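Local structure of uncharacterized HTH-type transcriptional regulator yydK (Bacillus subtilis subsp. subtilis, 3BWG) at residues 133-141 and 187-195; 174-185 and 198-209. The protein probably binds DNA and regulates transcription as a GntR-family transcriptional regulator, pairing a winged helix-turn-helix domain with a UTRA domain. All coordinates share one frame; numbering follows the deposited sequence.

Following the chain through the UTRA domain, strand 135-145 comes first, in the interior of a six-stranded antiparallel sheet; strand 173-184 then runs along one border of that sheet within this chain, helix 187-193 follows, and strand 200-210 returns beside 173-184. Interaction 1 (133-141 with 187-195) closes a loop of 45 residues. Interaction 2 (174-185 with 198-209) closes a short one of 12 that holds the helix. The two cross rather than nest, because their segments alternate. Helix 187-193 is thus a strand-to-strand connection folded back on the sheet, and the E189-K201 salt bridge and L193-L185 packing join the contacts.

Interaction 1. Residues 133-141 and 187-195; sequences NGQTLCYEE and EEEAEYLGL. With EDO (1,2-ethanediol), chain H.
A chi1 of 164° turns the Y139 ring away from its own amide nitrogen and toward helix 187-193, where Y192, its CG beside the backbone N, turns its ring to meet it. The two rings form an offset stack with centroids 4.4 Å apart and planes inclined by 19°. Y192 CD2 lies over one face of the Y139 ring, toward its rim, 3.4 Å from Y139 CE1. CG of E189 approaches the same ring obliquely from the helix. L193 pushes its CD2 methyl against the strand backbone, 3.6 Å from C138 C, and also touches Y139 CB. One direct hydrogen bond joins the segments: T136 OG1 donates to L193 O at 2.7 Å, with the donor tilted 23° from the carbonyl plane, and T136 CG2 rests near Y192 O. N224 of the adjoining strand also bonds T136 OG1. The bonded carbonyl lies at the helix end, where G194, with positive phi, forms the C-prime residue of a Schellman motif. A classic beta bulge at L137 and C138, both facing R130, interrupts the regular strand between T136 and Y139. An ethanediol, probably from the crystallisation liquor, lies by Y139 and donates from O2 to E141 OE2 at 2.6 Å. E189 turns its carboxylate to K201 in a salt bridge. Between helix 187-193 and strand 135-141 the contact is therefore chiefly aromatic and aliphatic, while the threonine hydroxyl satisfies a carbonyl at the helix's C-terminal end.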
loop_
_atom_site.group_PDB
_atom_site.type_symbol
_atom_site.label_atom_id
_atom_site.label_comp_id
_atom_site.label_asym_id
_atom_site.label_seq_id
_atom_site.Cartn_x
_atom_site.Cartn_y
_atom_site.Cartn_z
ATOM N N ASN B 133 -20.910 -2.285 10.469
ATOM C CA ASN B 133 -22.057 -1.615 11.087
ATOM C C ASN B 133 -23.366 -1.789 10.340
ATOM O O ASN B 133 -23.992 -0.804 9.947
ATOM C CB ASN B 133 -21.747 -0.128 11.312
ATOM C CG ASN B 133 -20.853 0.095 12.530
ATOM O OD1 ASN B 133 -21.306 -0.033 13.682
ATOM N ND2 ASN B 133 -19.576 0.404 12.285
ATOM N N GLY B 134 -23.760 -3.046 10.123
ATOM C CA GLY B 134 -25.088 -3.363 9.566
ATOM C C GLY B 134 -25.225 -3.163 8.057
ATOM O O GLY B 134 -26.268 -3.482 7.469
ATOM N N GLN B 135 -24.179 -2.641 7.425
ATOM C CA GLN B 135 -24.184 -2.426 5.991
ATOM C C GLN B 135 -23.154 -3.380 5.362
ATOM O O GLN B 135 -22.177 -3.792 6.024
ATOM C CB GLN B 135 -23.895 -0.957 5.702
ATOM C CG GLN B 135 -24.880 0.029 6.391
ATOM C CD GLN B 135 -26.266 0.042 5.742
ATOM O OE1 GLN B 135 -26.416 -0.256 4.553
ATOM N NE2 GLN B 135 -27.289 0.391 6.520
ATOM N N THR B 136 -23.392 -3.785 4.118
ATOM C CA THR B 136 -22.448 -4.661 3.410
ATOM C C THR B 136 -21.114 -3.967 3.124
ATOM O O THR B 136 -21.073 -2.811 2.657
ATOM C CB THR B 136 -23.023 -5.196 2.096
ATOM O OG1 THR B 136 -23.370 -4.085 1.269
ATOM C CG2 THR B 136 -24.249 -6.023 2.363
ATOM N N LEU B 137 -20.028 -4.703 3.403
ATOM C CA LEU B 137 -18.662 -4.274 3.118
ATOM C C LEU B 137 -18.127 -4.917 1.817
ATOM O O LEU B 137 -17.541 -4.246 0.941
ATOM C CB LEU B 137 -17.749 -4.625 4.309
ATOM C CG LEU B 137 -16.249 -4.349 4.073
ATOM C CD1 LEU B 137 -15.975 -2.864 3.797
ATOM C CD2 LEU B 137 -15.343 -4.838 5.181
ATOM N N CYS B 138 -18.308 -6.227 1.709
ATOM C CA CYS B 138 -17.734 -6.979 0.622
ATOM C C CYS B 138 -18.363 -8.347 0.483
ATOM O O CYS B 138 -19.091 -8.802 1.358
ATOM C CB CYS B 138 -16.210 -7.126 0.787
ATOM S SG CYS B 138 -15.684 -8.101 2.236
ATOM N N TYR B 139 -18.054 -8.963 -0.648
ATOM C CA TYR B 139 -18.425 -10.285 -0.991
ATOM C C TYR B 139 -17.065 -10.912 -1.319
ATOM O O TYR B 139 -16.298 -10.359 -2.121
ATOM C CB TYR B 139 -19.360 -10.248 -2.232
ATOM C CG TYR B 139 -19.504 -11.591 -2.923
ATOM C CD1 TYR B 139 -19.985 -12.705 -2.219
ATOM C CD2 TYR B 139 -19.148 -11.761 -4.252
ATOM C CE1 TYR B 139 -20.077 -13.955 -2.812
ATOM C CE2 TYR B 139 -19.260 -13.015 -4.878
ATOM C CZ TYR B 139 -19.736 -14.111 -4.141
ATOM O OH TYR B 139 -19.866 -15.371 -4.718
ATOM N N GLU B 140 -16.765 -12.045 -0.684
ATOM C CA GLU B 140 -15.478 -12.677 -0.817
ATOM C C GLU B 140 -15.506 -14.180 -1.117
ATOM O O GLU B 140 -16.327 -14.928 -0.616
ATOM C CB GLU B 140 -14.647 -12.395 0.442
ATOM C CG GLU B 140 -13.636 -13.489 0.853
ATOM C CD GLU B 140 -13.041 -13.272 2.245
ATOM O OE1 GLU B 140 -11.953 -13.772 2.515
ATOM O OE2 GLU B 140 -13.638 -12.563 3.065
ATOM N N GLU B 141 -14.543 -14.630 -1.905
ATOM C CA GLU B 141 -14.275 -16.037 -2.026
ATOM C C GLU B 141 -12.823 -16.157 -1.659
ATOM O O GLU B 141 -11.974 -15.392 -2.176
ATOM C CB GLU B 141 -14.464 -16.504 -3.474
ATOM C CG GLU B 141 -15.909 -16.682 -3.920
ATOM C CD GLU B 141 -15.997 -17.155 -5.385
ATOM O OE1 GLU B 141 -16.176 -18.376 -5.641
ATOM O OE2 GLU B 141 -15.861 -16.292 -6.282
ATOM N N GLU B 187 -24.702 -9.341 -11.464
ATOM C CA GLU B 187 -25.982 -9.585 -10.763
ATOM C C GLU B 187 -25.765 -10.250 -9.427
ATOM O O GLU B 187 -26.369 -9.865 -8.432
ATOM C CB GLU B 187 -26.982 -10.444 -11.587
ATOM C CG GLU B 187 -27.304 -9.936 -12.963
ATOM C CD GLU B 187 -28.223 -8.727 -12.964
ATOM O OE1 GLU B 187 -28.974 -8.535 -11.973
ATOM O OE2 GLU B 187 -28.205 -7.974 -13.972
ATOM N N GLU B 188 -24.920 -11.267 -9.423
ATOM C CA GLU B 188 -24.660 -12.000 -8.207
ATOM C C GLU B 188 -23.959 -11.118 -7.152
ATOM O O GLU B 188 -24.377 -11.089 -5.990
ATOM C CB GLU B 188 -23.849 -13.252 -8.509
ATOM C CG GLU B 188 -23.871 -14.252 -7.369
ATOM C CD GLU B 188 -22.733 -15.249 -7.435
ATOM O OE1 GLU B 188 -22.751 -16.224 -6.626
ATOM O OE2 GLU B 188 -21.826 -15.055 -8.290
ATOM N N GLU B 189 -22.900 -10.401 -7.547
ATOM C CA GLU B 189 -22.278 -9.456 -6.617
ATOM C C GLU B 189 -23.251 -8.367 -6.138
ATOM O O GLU B 189 -23.315 -8.087 -4.934
ATOM C CB GLU B 189 -21.050 -8.823 -7.249
ATOM C CG GLU B 189 -20.010 -9.852 -7.623
ATOM C CD GLU B 189 -18.906 -9.294 -8.478
ATOM O OE1 GLU B 189 -17.849 -9.973 -8.570
ATOM O OE2 GLU B 189 -19.069 -8.182 -9.027
ATOM N N ALA B 190 -24.000 -7.762 -7.071
ATOM C CA ALA B 190 -24.947 -6.708 -6.726
ATOM C C ALA B 190 -25.990 -7.183 -5.704
ATOM O O ALA B 190 -26.333 -6.459 -4.760
ATOM C CB ALA B 190 -25.650 -6.169 -7.975
ATOM N N GLU B 191 -26.474 -8.404 -5.884
ATOM C CA GLU B 191 -27.452 -8.965 -4.967
ATOM C C GLU B 191 -26.870 -9.225 -3.546
ATOM O O GLU B 191 -27.482 -8.849 -2.530
ATOM C CB GLU B 191 -28.100 -10.203 -5.592
ATOM C CG GLU B 191 -28.704 -11.173 -4.587
ATOM C CD GLU B 191 -29.794 -12.038 -5.171
ATOM O OE1 GLU B 191 -30.124 -11.895 -6.382
ATOM O OE2 GLU B 191 -30.340 -12.865 -4.396
ATOM N N TYR B 192 -25.694 -9.848 -3.473
ATOM C CA TYR B 192 -25.005 -10.002 -2.167
ATOM C C TYR B 192 -24.746 -8.651 -1.484
ATOM O O TYR B 192 -24.945 -8.511 -0.266
ATOM C CB TYR B 192 -23.679 -10.746 -2.321
ATOM C CG TYR B 192 -23.813 -12.218 -2.599
ATOM C CD1 TYR B 192 -24.571 -13.046 -1.760
ATOM C CD2 TYR B 192 -23.153 -12.798 -3.685
ATOM C CE1 TYR B 192 -24.704 -14.411 -2.020
ATOM C CE2 TYR B 192 -23.277 -14.163 -3.949
ATOM C CZ TYR B 192 -24.040 -14.963 -3.110
ATOM O OH TYR B 192 -24.129 -16.309 -3.385
ATOM N N LEU B 193 -24.343 -7.643 -2.268
ATOM C CA LEU B 193 -24.048 -6.308 -1.709
ATOM C C LEU B 193 -25.258 -5.439 -1.482
ATOM O O LEU B 193 -25.161 -4.427 -0.785
ATOM C CB LEU B 193 -22.951 -5.571 -2.501
ATOM C CG LEU B 193 -21.601 -6.314 -2.508
ATOM C CD1 LEU B 193 -20.559 -5.552 -3.345
ATOM C CD2 LEU B 193 -21.031 -6.611 -1.109
ATOM N N GLY B 194 -26.410 -5.844 -2.024
ATOM C CA GLY B 194 -27.622 -5.005 -1.988
ATOM C C GLY B 194 -27.524 -3.739 -2.829
ATOM O O GLY B 194 -28.120 -2.726 -2.488
ATOM N N LEU B 195 -26.754 -3.791 -3.912
ATOM C CA LEU B 195 -26.602 -2.647 -4.821
ATOM C C LEU B 195 -27.161 -3.061 -6.180
ATOM O O LEU B 195 -27.643 -4.174 -6.313
ATOM C CB LEU B 195 -25.136 -2.231 -4.961
ATOM C CG LEU B 195 -24.415 -1.837 -3.664
ATOM C CD1 LEU B 195 -22.909 -1.750 -3.899
ATOM C CD2 LEU B 195 -25.020 -0.538 -3.132
HETATM C C1 EDO H . -15.335 -11.696 -5.291
HETATM O O1 EDO H . -16.129 -10.950 -6.207
HETATM C C2 EDO H . -15.865 -13.109 -5.282
HETATM O O2 EDO H . -15.447 -13.721 -6.510
#

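Interaction 2. Residues 174-185 and 198-209; sequences GFSDLFLHVGQL and GLPKLYIESIFH. With EDO (1,2-ethanediol), chain I.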
loop_
_atom_site.group_PDB
_atom_site.type_symbol
_atom_site.label_atom_id
_atom_site.label_comp_id
_atom_site.label_asym_id
_atom_site.label_seq_id
_atom_site.Cartn_x
_atom_site.Cartn_y
_atom_site.Cartn_z
ATOM N N GLY B 174 3.410 -13.878 6.599
ATOM C CA GLY B 174 4.446 -12.994 6.088
ATOM C C GLY B 174 3.869 -12.080 5.020
ATOM O O GLY B 174 2.790 -11.508 5.198
ATOM N N PHE B 175 4.581 -11.964 3.895
ATOM C CA PHE B 175 4.248 -10.972 2.894
ATOM C C PHE B 175 3.009 -11.365 2.091
ATOM O O PHE B 175 2.605 -12.544 2.062
ATOM C CB PHE B 175 5.452 -10.712 1.998
ATOM C CG PHE B 175 5.944 -11.935 1.254
ATOM C CD1 PHE B 175 5.481 -12.223 -0.023
ATOM C CD2 PHE B 175 6.914 -12.774 1.821
ATOM C CE1 PHE B 175 5.953 -13.339 -0.728
ATOM C CE2 PHE B 175 7.396 -13.909 1.119
ATOM C CZ PHE B 175 6.903 -14.198 -0.138
ATOM N N SER B 176 2.405 -10.364 1.454
ATOM C CA SER B 176 1.269 -10.563 0.583
ATOM C C SER B 176 1.381 -9.666 -0.661
ATOM O O SER B 176 1.919 -8.567 -0.609
ATOM C CB SER B 176 -0.052 -10.216 1.317
ATOM O OG SER B 176 0.106 -8.964 1.941
ATOM N N ASP B 177 0.804 -10.147 -1.754
ATOM C CA ASP B 177 0.617 -9.383 -2.977
ATOM C C ASP B 177 -0.859 -9.072 -3.222
ATOM O O ASP B 177 -1.682 -9.988 -3.180
ATOM C CB ASP B 177 1.208 -10.206 -4.125
ATOM C CG ASP B 177 2.709 -10.540 -3.882
ATOM O OD1 ASP B 177 3.469 -9.670 -3.382
ATOM O OD2 ASP B 177 3.114 -11.690 -4.146
ATOM N N LEU B 178 -1.207 -7.805 -3.489
ATOM C CA LEU B 178 -2.594 -7.429 -3.849
ATOM C C LEU B 178 -2.649 -6.883 -5.258
ATOM O O LEU B 178 -1.786 -6.061 -5.624
ATOM C CB LEU B 178 -3.187 -6.384 -2.885
ATOM C CG LEU B 178 -3.696 -6.773 -1.492
ATOM C CD1 LEU B 178 -2.565 -7.487 -0.665
ATOM C CD2 LEU B 178 -4.279 -5.592 -0.704
ATOM N N PHE B 179 -3.625 -7.387 -6.035
ATOM C CA PHE B 179 -3.942 -7.005 -7.393
ATOM C C PHE B 179 -5.326 -6.353 -7.400
ATOM O O PHE B 179 -6.310 -6.953 -6.928
ATOM C CB PHE B 179 -3.848 -8.228 -8.321
ATOM C CG PHE B 179 -2.479 -8.910 -8.248
ATOM C CD1 PHE B 179 -1.404 -8.375 -8.926
ATOM C CD2 PHE B 179 -2.276 -10.026 -7.438
ATOM C CE1 PHE B 179 -0.121 -8.969 -8.842
ATOM C CE2 PHE B 179 -1.034 -10.622 -7.313
ATOM C CZ PHE B 179 0.054 -10.098 -8.037
ATOM N N LEU B 180 -5.359 -5.089 -7.821
ATOM C CA LEU B 180 -6.556 -4.225 -7.754
ATOM C C LEU B 180 -7.108 -3.929 -9.130
ATOM O O LEU B 180 -6.362 -3.565 -10.036
ATOM C CB LEU B 180 -6.222 -2.902 -7.046
ATOM C CG LEU B 180 -6.106 -2.839 -5.518
ATOM C CD1 LEU B 180 -4.851 -3.498 -4.961
ATOM C CD2 LEU B 180 -6.117 -1.404 -5.093
ATOM N N HIS B 181 -8.424 -4.084 -9.274
ATOM C CA HIS B 181 -9.133 -3.892 -10.527
ATOM C C HIS B 181 -10.368 -3.062 -10.195
ATOM O O HIS B 181 -10.936 -3.197 -9.119
ATOM C CB HIS B 181 -9.547 -5.240 -11.175
ATOM C CG HIS B 181 -8.447 -6.270 -11.230
ATOM N ND1 HIS B 181 -8.218 -7.167 -10.202
ATOM C CD2 HIS B 181 -7.541 -6.572 -12.197
ATOM C CE1 HIS B 181 -7.195 -7.951 -10.514
ATOM N NE2 HIS B 181 -6.758 -7.604 -11.712
ATOM N N VAL B 182 -10.745 -2.179 -11.098
ATOM C CA VAL B 182 -12.042 -1.494 -11.009
ATOM C C VAL B 182 -12.948 -1.962 -12.118
ATOM O O VAL B 182 -12.523 -2.049 -13.259
ATOM C CB VAL B 182 -11.919 0.036 -10.977
ATOM C CG1 VAL B 182 -13.289 0.698 -11.124
ATOM C CG2 VAL B 182 -11.304 0.459 -9.631
ATOM N N GLY B 183 -14.187 -2.306 -11.757
ATOM C CA GLY B 183 -15.118 -2.938 -12.654
ATOM C C GLY B 183 -16.549 -2.550 -12.309
ATOM O O GLY B 183 -16.777 -1.665 -11.467
ATOM N N GLN B 184 -17.492 -3.193 -13.004
ATOM C CA GLN B 184 -18.912 -3.061 -12.740
ATOM C C GLN B 184 -19.384 -4.309 -12.006
ATOM O O GLN B 184 -18.966 -5.437 -12.330
ATOM C CB GLN B 184 -19.694 -2.863 -14.045
ATOM C CG GLN B 184 -19.490 -1.517 -14.695
ATOM C CD GLN B 184 -20.291 -1.340 -15.971
ATOM O OE1 GLN B 184 -21.300 -0.651 -15.978
ATOM N NE2 GLN B 184 -19.850 -1.959 -17.047
ATOM N N LEU B 185 -20.236 -4.113 -10.996
ATOM C CA LEU B 185 -20.874 -5.236 -10.326
ATOM C C LEU B 185 -21.750 -6.048 -11.269
ATOM O O LEU B 185 -22.456 -5.503 -12.105
ATOM C CB LEU B 185 -21.733 -4.763 -9.166
ATOM C CG LEU B 185 -21.075 -4.106 -7.971
ATOM C CD1 LEU B 185 -22.141 -3.320 -7.245
ATOM C CD2 LEU B 185 -20.434 -5.150 -7.064
ATOM N N GLY B 198 -23.942 -3.341 -12.524
ATOM C CA GLY B 198 -23.416 -2.286 -13.377
ATOM C C GLY B 198 -22.800 -1.144 -12.603
ATOM O O GLY B 198 -22.002 -0.385 -13.142
ATOM N N LEU B 199 -23.159 -1.016 -11.333
ATOM C CA LEU B 199 -22.521 -0.025 -10.465
ATOM C C LEU B 199 -21.059 -0.420 -10.230
ATOM O O LEU B 199 -20.691 -1.579 -10.465
ATOM C CB LEU B 199 -23.330 0.183 -9.162
ATOM C CG LEU B 199 -24.745 0.765 -9.399
ATOM C CD1 LEU B 199 -25.541 0.776 -8.113
ATOM C CD2 LEU B 199 -24.711 2.175 -9.999
ATOM N N PRO B 200 -20.210 0.549 -9.809
ATOM C CA PRO B 200 -18.763 0.348 -9.649
ATOM C C PRO B 200 -18.402 -0.572 -8.497
ATOM O O PRO B 200 -19.107 -0.614 -7.463
ATOM C CB PRO B 200 -18.236 1.751 -9.340
ATOM C CG PRO B 200 -19.346 2.680 -9.662
ATOM C CD PRO B 200 -20.603 1.924 -9.455
ATOM N N LYS B 201 -17.298 -1.297 -8.659
ATOM C CA LYS B 201 -16.695 -2.051 -7.533
ATOM C C LYS B 201 -15.174 -2.021 -7.634
ATOM O O LYS B 201 -14.601 -1.961 -8.735
ATOM C CB LYS B 201 -17.146 -3.522 -7.530
ATOM C CG LYS B 201 -16.868 -4.178 -8.869
ATOM C CD LYS B 201 -16.777 -5.659 -8.814
ATOM C CE LYS B 201 -16.157 -6.139 -10.098
ATOM N NZ LYS B 201 -16.784 -7.387 -10.520
ATOM N N LEU B 202 -14.547 -2.050 -6.475
ATOM C CA LEU B 202 -13.155 -2.397 -6.356
ATOM C C LEU B 202 -13.081 -3.899 -6.126
ATOM O O LEU B 202 -13.773 -4.463 -5.263
ATOM C CB LEU B 202 -12.509 -1.661 -5.195
ATOM C CG LEU B 202 -11.004 -1.819 -4.958
ATOM C CD1 LEU B 202 -10.087 -1.427 -6.173
ATOM C CD2 LEU B 202 -10.621 -1.104 -3.613
ATOM N N TYR B 203 -12.281 -4.525 -6.970
ATOM C CA TYR B 203 -12.136 -5.945 -6.987
ATOM C C TYR B 203 -10.668 -6.278 -6.741
ATOM O O TYR B 203 -9.796 -5.940 -7.529
ATOM C CB TYR B 203 -12.624 -6.499 -8.343
ATOM C CG TYR B 203 -12.261 -7.947 -8.509
ATOM C CD1 TYR B 203 -12.740 -8.891 -7.595
ATOM C CD2 TYR B 203 -11.407 -8.380 -9.530
ATOM C CE1 TYR B 203 -12.381 -10.236 -7.682
ATOM C CE2 TYR B 203 -11.055 -9.744 -9.642
ATOM C CZ TYR B 203 -11.565 -10.654 -8.706
ATOM O OH TYR B 203 -11.297 -12.007 -8.744
ATOM N N ILE B 204 -10.388 -6.920 -5.621
ATOM C CA ILE B 204 -8.994 -7.203 -5.228
ATOM C C ILE B 204 -8.777 -8.685 -5.118
ATOM O O ILE B 204 -9.594 -9.377 -4.475
ATOM C CB ILE B 204 -8.662 -6.553 -3.830
ATOM C CG1 ILE B 204 -9.046 -5.064 -3.832
ATOM C CG2 ILE B 204 -7.145 -6.836 -3.368
ATOM C CD1 ILE B 204 -8.692 -4.347 -2.586
ATOM N N GLU B 205 -7.693 -9.159 -5.750
ATOM C CA GLU B 205 -7.113 -10.473 -5.492
ATOM C C GLU B 205 -5.872 -10.392 -4.645
ATOM O O GLU B 205 -4.924 -9.641 -4.977
ATOM C CB GLU B 205 -6.776 -11.178 -6.791
ATOM C CG GLU B 205 -7.989 -11.430 -7.637
ATOM C CD GLU B 205 -7.585 -11.701 -9.055
ATOM O OE1 GLU B 205 -7.371 -10.741 -9.828
ATOM O OE2 GLU B 205 -7.407 -12.882 -9.389
ATOM N N SER B 206 -5.868 -11.162 -3.549
ATOM C CA SER B 206 -4.758 -11.170 -2.635
ATOM C C SER B 206 -4.087 -12.536 -2.523
ATOM O O SER B 206 -4.752 -13.567 -2.448
ATOM C CB SER B 206 -5.204 -10.738 -1.236
ATOM O OG SER B 206 -5.900 -9.509 -1.297
ATOM N N ILE B 207 -2.771 -12.539 -2.449
ATOM C CA ILE B 207 -2.060 -13.804 -2.116
ATOM C C ILE B 207 -1.283 -13.540 -0.838
ATOM O O ILE B 207 -0.419 -12.648 -0.813
ATOM C CB ILE B 207 -1.128 -14.302 -3.235
ATOM C CG1 ILE B 207 -1.893 -14.558 -4.519
ATOM C CG2 ILE B 207 -0.473 -15.618 -2.874
ATOM C CD1 ILE B 207 -2.147 -13.333 -5.334
ATOM N N PHE B 208 -1.640 -14.259 0.215
ATOM C CA PHE B 208 -0.929 -14.166 1.491
ATOM C C PHE B 208 0.039 -15.342 1.614
ATOM O O PHE B 208 -0.281 -16.471 1.213
ATOM C CB PHE B 208 -1.910 -14.083 2.669
ATOM C CG PHE B 208 -2.761 -12.827 2.651
ATOM C CD1 PHE B 208 -2.417 -11.721 3.429
ATOM C CD2 PHE B 208 -3.928 -12.759 1.865
ATOM C CE1 PHE B 208 -3.216 -10.543 3.413
ATOM C CE2 PHE B 208 -4.754 -11.585 1.868
ATOM C CZ PHE B 208 -4.366 -10.480 2.617
ATOM N N HIS B 209 1.238 -15.055 2.110
ATOM C CA HIS B 209 2.305 -16.069 2.174
ATOM C C HIS B 209 2.661 -16.251 3.643
ATOM O O HIS B 209 2.557 -15.301 4.447
ATOM C CB HIS B 209 3.574 -15.621 1.382
ATOM C CG HIS B 209 3.333 -15.380 -0.085
ATOM N ND1 HIS B 209 2.747 -14.223 -0.567
ATOM C CD2 HIS B 209 3.583 -16.150 -1.172
ATOM C CE1 HIS B 209 2.647 -14.292 -1.884
ATOM N NE2 HIS B 209 3.110 -15.463 -2.272
HETATM C C1 EDO I . -15.101 0.626 -3.243
HETATM O O1 EDO I . -14.311 0.651 -2.092
HETATM C C2 EDO I . -15.378 -0.832 -3.484
HETATM O O2 EDO I . -16.112 -0.847 -4.674
#
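F175 lays its ring over the imidazole of H209 in an offset stack, centroids 4.3 Å apart and planes at 21°, with H209 CB over the centre of the phenyl face. Chi1 of 60° puts the phenyl between its own backbone N and carbonyl carbon, turned back over H209. F175 O takes two bonds from H209: the backbone N at 2.9 Å, and ND1 at 3.1 Å, which keeps the oxygen in the imidazole plane but comes from above the carbonyl plane. Beyond this end, antiparallel strands 174-184 and 200-209 pair regularly; D177-I207, F179-E205, H181-Y203 and G183-K201 are hydrogen-bonded pairs. On one sheet face L178, L180 and V182 pack with I204 and L202, L178 CG meeting I204 CG2 at 3.9 Å. On the other, I207 CD1 abuts the edge of the F179 ring in its plane at CE2 (3.5 Å), and the H181 and Y203 side chains run side by side. L185 and G198 continue the pairing where the connection through helix 187-193 leaves and returns, G198 N donating to L185 O at 2.7 Å. H181 NE2 is hydrogen-bonded to Y77 of the second subunit, and E205 also bonds Y218. The strand pair thus combines a largely apolar face with a mixed one, where D177 and E205 form salt bridges with R70 and R74 of the second subunit, and residues 176-180 carry the sheet into that subunit.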